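Local coordinates for Lin0012 protein (Listeria innocua, PDB 3K17) that probably acts as an ATP-dependent phosphomevalonate kinase of the GHMP kinase family, phosphorylating a mevalonate-pathway intermediate on the route to isopentenyl diphosphate, at residues Pro137-Met141 with Leu142-Lys146; Leu192-Phe195 with Met196-Trp200. One frame throughout, in Å; residues are numbered along the deposited sequence.

Contact 1: residues Pro137-Met141 with Leu142-Lys146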
loop_
_atom_site.group_PDB
_atom_site.type_symbol
_atom_site.label_atom_id
_atom_site.label_comp_id
_atom_site.label_asym_id
_atom_site.label_seq_id
_atom_site.Cartn_x
_atom_site.Cartn_y
_atom_site.Cartn_z
ATOM N N PRO A 137 -16.933 37.503 17.167
ATOM C CA PRO A 137 -17.448 37.547 18.539
ATOM C C PRO A 137 -18.951 37.692 18.755
ATOM O O PRO A 137 -19.465 37.272 19.796
ATOM C CB PRO A 137 -16.656 38.694 19.168
ATOM C CG PRO A 137 -16.407 39.606 18.010
ATOM C CD PRO A 137 -16.034 38.645 16.909
ATOM N N GLU A 138 -19.659 38.270 17.788
ATOM C CA GLU A 138 -21.099 38.455 17.943
ATOM C C GLU A 138 -21.900 37.156 17.828
ATOM O O GLU A 138 -23.047 37.093 18.275
ATOM C CB GLU A 138 -21.628 39.459 16.911
ATOM C CG GLU A 138 -21.444 39.023 15.465
ATOM C CD GLU A 138 -20.313 39.764 14.765
ATOM O OE1 GLU A 138 -19.170 39.759 15.285
ATOM O OE2 GLU A 138 -20.574 40.351 13.690
ATOM N N ILE A 139 -21.299 36.125 17.239
ATOM C CA ILE A 139 -21.984 34.846 17.051
ATOM C C ILE A 139 -22.656 34.348 18.329
ATOM O O ILE A 139 -22.153 34.554 19.427
ATOM C CB ILE A 139 -21.007 33.760 16.528
ATOM C CG1 ILE A 139 -21.801 32.552 16.028
ATOM C CG2 ILE A 139 -20.026 33.356 17.630
ATOM C CD1 ILE A 139 -20.936 31.424 15.484
ATOM N N SER A 140 -23.797 33.688 18.176
ATOM C CA SER A 140 -24.542 33.181 19.324
ATOM C C SER A 140 -23.901 31.938 19.921
ATOM O O SER A 140 -23.180 31.207 19.235
ATOM C CB SER A 140 -25.969 32.834 18.917
ATOM O OG SER A 140 -25.972 31.732 18.030
HETATM N N MSE A 141 -24.181 31.689 21.196
HETATM C CA MSE A 141 -23.622 30.516 21.854
HETATM C C MSE A 141 -24.176 29.237 21.238
HETATM O O MSE A 141 -23.482 28.220 21.171
HETATM C CB MSE A 141 -23.933 30.519 23.349
HETATM C CG MSE A 141 -23.245 29.373 24.084
HETATM SE SE MSE A 141 -23.421 29.494 25.988
HETATM C CE MSE A 141 -22.563 31.218 26.234
ATOM N N LEU A 142 -25.426 29.287 20.786
ATOM C CA LEU A 142 -26.044 28.111 20.186
ATOM C C LEU A 142 -25.381 27.752 18.858
ATOM O O LEU A 142 -25.240 26.577 18.530
ATOM C CB LEU A 142 -27.540 28.336 19.975
ATOM C CG LEU A 142 -28.270 27.237 19.203
ATOM C CD1 LEU A 142 -28.076 25.890 19.902
ATOM C CD2 LEU A 142 -29.757 27.589 19.102
ATOM N N LYS A 143 -24.987 28.758 18.087
ATOM C CA LYS A 143 -24.326 28.486 16.820
ATOM C C LYS A 143 -22.944 27.885 17.114
ATOM O O LYS A 143 -22.492 26.985 16.408
ATOM C CB LYS A 143 -24.194 29.762 15.981
ATOM C CG LYS A 143 -25.520 30.290 15.434
ATOM C CD LYS A 143 -25.307 31.517 14.541
ATOM C CE LYS A 143 -26.626 32.160 14.101
ATOM N NZ LYS A 143 -27.408 31.321 13.150
ATOM N N LYS A 144 -22.282 28.373 18.158
ATOM C CA LYS A 144 -20.973 27.839 18.527
ATOM C C LYS A 144 -21.126 26.382 18.967
ATOM O O LYS A 144 -20.279 25.540 18.669
ATOM C CB LYS A 144 -20.340 28.688 19.634
ATOM C CG LYS A 144 -20.053 30.116 19.178
ATOM C CD LYS A 144 -19.134 30.880 20.118
ATOM C CE LYS A 144 -19.815 31.217 21.436
ATOM N NZ LYS A 144 -18.906 31.993 22.321
ATOM N N PHE A 145 -22.217 26.072 19.661
ATOM C CA PHE A 145 -22.431 24.698 20.080
ATOM C C PHE A 145 -22.531 23.817 18.839
ATOM O O PHE A 145 -21.971 22.726 18.801
ATOM C CB PHE A 145 -23.725 24.542 20.879
ATOM C CG PHE A 145 -24.179 23.120 20.991
ATOM C CD1 PHE A 145 -23.564 22.245 21.885
ATOM C CD2 PHE A 145 -25.176 22.630 20.150
ATOM C CE1 PHE A 145 -23.934 20.904 21.937
ATOM C CE2 PHE A 145 -25.551 21.286 20.197
ATOM C CZ PHE A 145 -24.926 20.423 21.095
ATOM N N LYS A 146 -23.264 24.295 17.835
ATOM C CA LYS A 146 -23.449 23.546 16.597
ATOM C C LYS A 146 -22.120 23.278 15.882
ATOM O O LYS A 146 -21.902 22.191 15.365
ATOM C CB LYS A 146 -24.395 24.297 15.650
ATOM C CG LYS A 146 -25.847 24.377 16.116
ATOM C CD LYS A 146 -26.677 25.125 15.083
ATOM C CE LYS A 146 -28.130 25.281 15.507
ATOM N NZ LYS A 146 -28.905 26.036 14.475
#

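Contact 2: residues Leu192-Phe195 with Met196-Trp200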
loop_
_atom_site.group_PDB
_atom_site.type_symbol
_atom_site.label_atom_id
_atom_site.label_comp_id
_atom_site.label_asym_id
_atom_site.label_seq_id
_atom_site.Cartn_x
_atom_site.Cartn_y
_atom_site.Cartn_z
ATOM N N LEU A 192 -22.497 24.059 5.592
ATOM C CA LEU A 192 -22.314 24.359 6.998
ATOM C C LEU A 192 -23.159 25.598 7.338
ATOM O O LEU A 192 -23.737 25.697 8.424
ATOM C CB LEU A 192 -20.834 24.635 7.270
ATOM C CG LEU A 192 -20.453 24.992 8.703
ATOM C CD1 LEU A 192 -20.822 23.842 9.622
ATOM C CD2 LEU A 192 -18.965 25.297 8.773
ATOM N N GLU A 193 -23.235 26.536 6.398
ATOM C CA GLU A 193 -24.008 27.760 6.611
ATOM C C GLU A 193 -25.479 27.438 6.833
ATOM O O GLU A 193 -26.150 28.090 7.628
ATOM C CB GLU A 193 -23.866 28.707 5.415
ATOM C CG GLU A 193 -24.623 30.021 5.594
ATOM C CD GLU A 193 -24.448 30.973 4.420
ATOM O OE1 GLU A 193 -24.618 30.522 3.267
ATOM O OE2 GLU A 193 -24.147 32.169 4.652
ATOM N N TRP A 194 -25.971 26.425 6.129
ATOM C CA TRP A 194 -27.358 26.005 6.257
ATOM C C TRP A 194 -27.586 25.398 7.640
ATOM O O TRP A 194 -28.635 25.597 8.256
ATOM C CB TRP A 194 -27.698 24.969 5.180
ATOM C CG TRP A 194 -29.118 24.500 5.225
ATOM C CD1 TRP A 194 -30.193 25.060 4.592
ATOM C CD2 TRP A 194 -29.630 23.409 5.993
ATOM N NE1 TRP A 194 -31.348 24.383 4.922
ATOM C CE2 TRP A 194 -31.029 23.365 5.782
ATOM C CE3 TRP A 194 -29.044 22.461 6.844
ATOM C CZ2 TRP A 194 -31.847 22.411 6.390
ATOM C CZ3 TRP A 194 -29.860 21.511 7.452
ATOM C CH2 TRP A 194 -31.248 21.495 7.219
ATOM N N PHE A 195 -26.599 24.651 8.122
ATOM C CA PHE A 195 -26.692 24.014 9.434
ATOM C C PHE A 195 -26.761 25.042 10.556
ATOM O O PHE A 195 -27.459 24.837 11.549
ATOM C CB PHE A 195 -25.478 23.099 9.670
ATOM C CG PHE A 195 -25.676 21.681 9.210
ATOM C CD1 PHE A 195 -26.608 20.860 9.839
ATOM C CD2 PHE A 195 -24.899 21.150 8.183
ATOM C CE1 PHE A 195 -26.764 19.526 9.461
ATOM C CE2 PHE A 195 -25.041 19.812 7.789
ATOM C CZ PHE A 195 -25.973 18.996 8.429
HETATM N N MSE A 196 -26.028 26.143 10.393
HETATM C CA MSE A 196 -25.979 27.200 11.398
HETATM C C MSE A 196 -27.280 27.981 11.513
HETATM O O MSE A 196 -27.653 28.423 12.597
HETATM C CB MSE A 196 -24.843 28.182 11.086
HETATM C CG MSE A 196 -23.441 27.599 11.193
HETATM SE SE MSE A 196 -23.069 26.824 12.939
HETATM C CE MSE A 196 -23.421 24.974 12.500
ATOM N N LYS A 197 -27.961 28.157 10.389
ATOM C CA LYS A 197 -29.209 28.909 10.370
ATOM C C LYS A 197 -30.440 28.051 10.601
ATOM O O LYS A 197 -31.487 28.556 10.998
ATOM C CB LYS A 197 -29.348 29.650 9.039
ATOM C CG LYS A 197 -28.297 30.727 8.851
ATOM C CD LYS A 197 -28.500 31.510 7.568
ATOM C CE LYS A 197 -27.477 32.636 7.472
ATOM N NZ LYS A 197 -27.649 33.452 6.242
ATOM N N GLU A 198 -30.320 26.754 10.359
ATOM C CA GLU A 198 -31.455 25.864 10.538
ATOM C C GLU A 198 -31.593 25.353 11.973
ATOM O O GLU A 198 -30.630 24.868 12.574
ATOM C CB GLU A 198 -31.330 24.672 9.586
ATOM C CG GLU A 198 -32.589 23.827 9.447
ATOM C CD GLU A 198 -33.664 24.509 8.614
ATOM O OE1 GLU A 198 -33.405 25.617 8.096
ATOM O OE2 GLU A 198 -34.763 23.929 8.473
ATOM N N PRO A 199 -32.793 25.483 12.558
ATOM C CA PRO A 199 -32.936 24.979 13.927
ATOM C C PRO A 199 -32.831 23.449 13.887
ATOM O O PRO A 199 -33.415 22.802 13.017
ATOM C CB PRO A 199 -34.327 25.474 14.340
ATOM C CG PRO A 199 -35.061 25.598 13.027
ATOM C CD PRO A 199 -34.011 26.188 12.116
ATOM N N TRP A 200 -32.070 22.876 14.808
ATOM C CA TRP A 200 -31.904 21.427 14.839
ATOM C C TRP A 200 -33.030 20.755 15.611
ATOM O O TRP A 200 -33.231 21.032 16.787
ATOM C CB TRP A 200 -30.564 21.070 15.486
ATOM C CG TRP A 200 -29.367 21.428 14.656
ATOM C CD1 TRP A 200 -29.343 22.204 13.527
ATOM C CD2 TRP A 200 -28.015 21.038 14.904
ATOM N NE1 TRP A 200 -28.054 22.320 13.060
ATOM C CE2 TRP A 200 -27.219 21.613 13.887
ATOM C CE3 TRP A 200 -27.394 20.255 15.892
ATOM C CZ2 TRP A 200 -25.832 21.433 13.827
ATOM C CZ3 TRP A 200 -26.011 20.077 15.834
ATOM C CH2 TRP A 200 -25.249 20.663 14.808
#

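Contact 1: residues Pro137-Met141 with Leu142-Lys146
Ser140 caps the N-terminus of helix 141-156 by accepting a hydrogen bond from Lys143, a local contact where the loop after helix 119-135 turns into the next helix of the GHMP kinase N-terminal region. This is a classical serine N-cap: Lys143 N donates to Ser140 OG over 3.1 Å at an N-H...O angle of 151°. The hydroxyl reaches that amide because OG is tucked between the backbone N and the carbonyl carbon (chi1 67°). Ser140 O in turn accepts from Lys144 N at 3.2 Å. One residue further on, Phe145 N donates to Met141 O at 2.9 Å, and these two bonds form the first turn of helix 141-156.

Ile139, the residue before the cap, turns its side chain onto the first turn and straddles two lysine stems. Its CG1 branch, including CD1, lies against CB of Lys143, while its CG2 methyl meets CG and CD of Lys144, Ile139 CG2 lying 3.6 Å from Lys144 CG. Met132 of helix 119-135 also touches Ile139. Both ammonium groups find partners beyond the turn: Lys144 NZ bonds to Asn129 OD1 and Lys143 NZ to the carbonyl oxygen of Met196. On its way there, the aliphatic stem of Lys143 squeezes past the cap, a tight approach that leaves Lys143 CG 3.0 Å from Ser140 OG.

Contact 2: residues Leu192-Phe195 with Met196-Trp200
Glu198 lays its side chain over one face of the Trp194 indole, four residues back, where helix 192-197 gives way to an extended segment. The touch is a CH-pi contact: Glu198 CG sits 3.8 Å from the centroid of the Trp194 six-membered ring, 29° off the ring normal. With CG anti to the backbone N and a bend at chi2, the chain folds back across the indole, and its carboxylate lies nearly parallel to the ring, the planes 15° apart. Trp182 of helix 180-187 meets both residues.

The backbone bonds trace the last turn. Met196 N donates to Leu192 O at 3.1 Å, Lys197 N bonds weakly to Glu193 O, and Glu198 N reaches Trp194 O at 2.9 Å. Glu198 then leaves helical torsions, which makes this the C-terminal end of a short helix that packs among helices 76-91, 141-156 and 180-187. Beyond Pro199 the chain brings a side-chain donor back to the helix end: Trp200 NE1 bonds to Phe195 O over 3.0 Å, with that oxygen somewhat out of the indole plane.

Beside this bond the Phe195 ring and the five-membered ring of Trp200 meet obliquely, their planes at 76°, with Phe195 CD1 4.1 Å from Trp200 CZ2. Separately, the twice-bent selenomethionine chain of Met196 carries its CE to Leu192 CD1 and Phe195 CB. Among charged groups, Glu193 and Lys197 run side by side, but Glu193 OE2 and Lys197 NZ, at 4.1 Å, are too far apart for a salt bridge.

The two contacts mark opposite helix termini: contact 1 starts helix 141-156 and contact 2 finishes helix 192-197. Both are partly buried, mixing interior and solvent-facing residues, but contact 2 places large aromatic groups among neighbouring helices, whereas contact 1 depends on a hydroxyl cap and aliphatic lysine stems. Their centres lie about 11 Å apart, and lysines of the first helix join them by hydrogen bonds to carbonyl oxygens at the C-terminal end of the other. Among these, Lys146 NZ reaches Glu198 O at 2.8 Å. Lys146 also makes a cation-pi contact with Trp200.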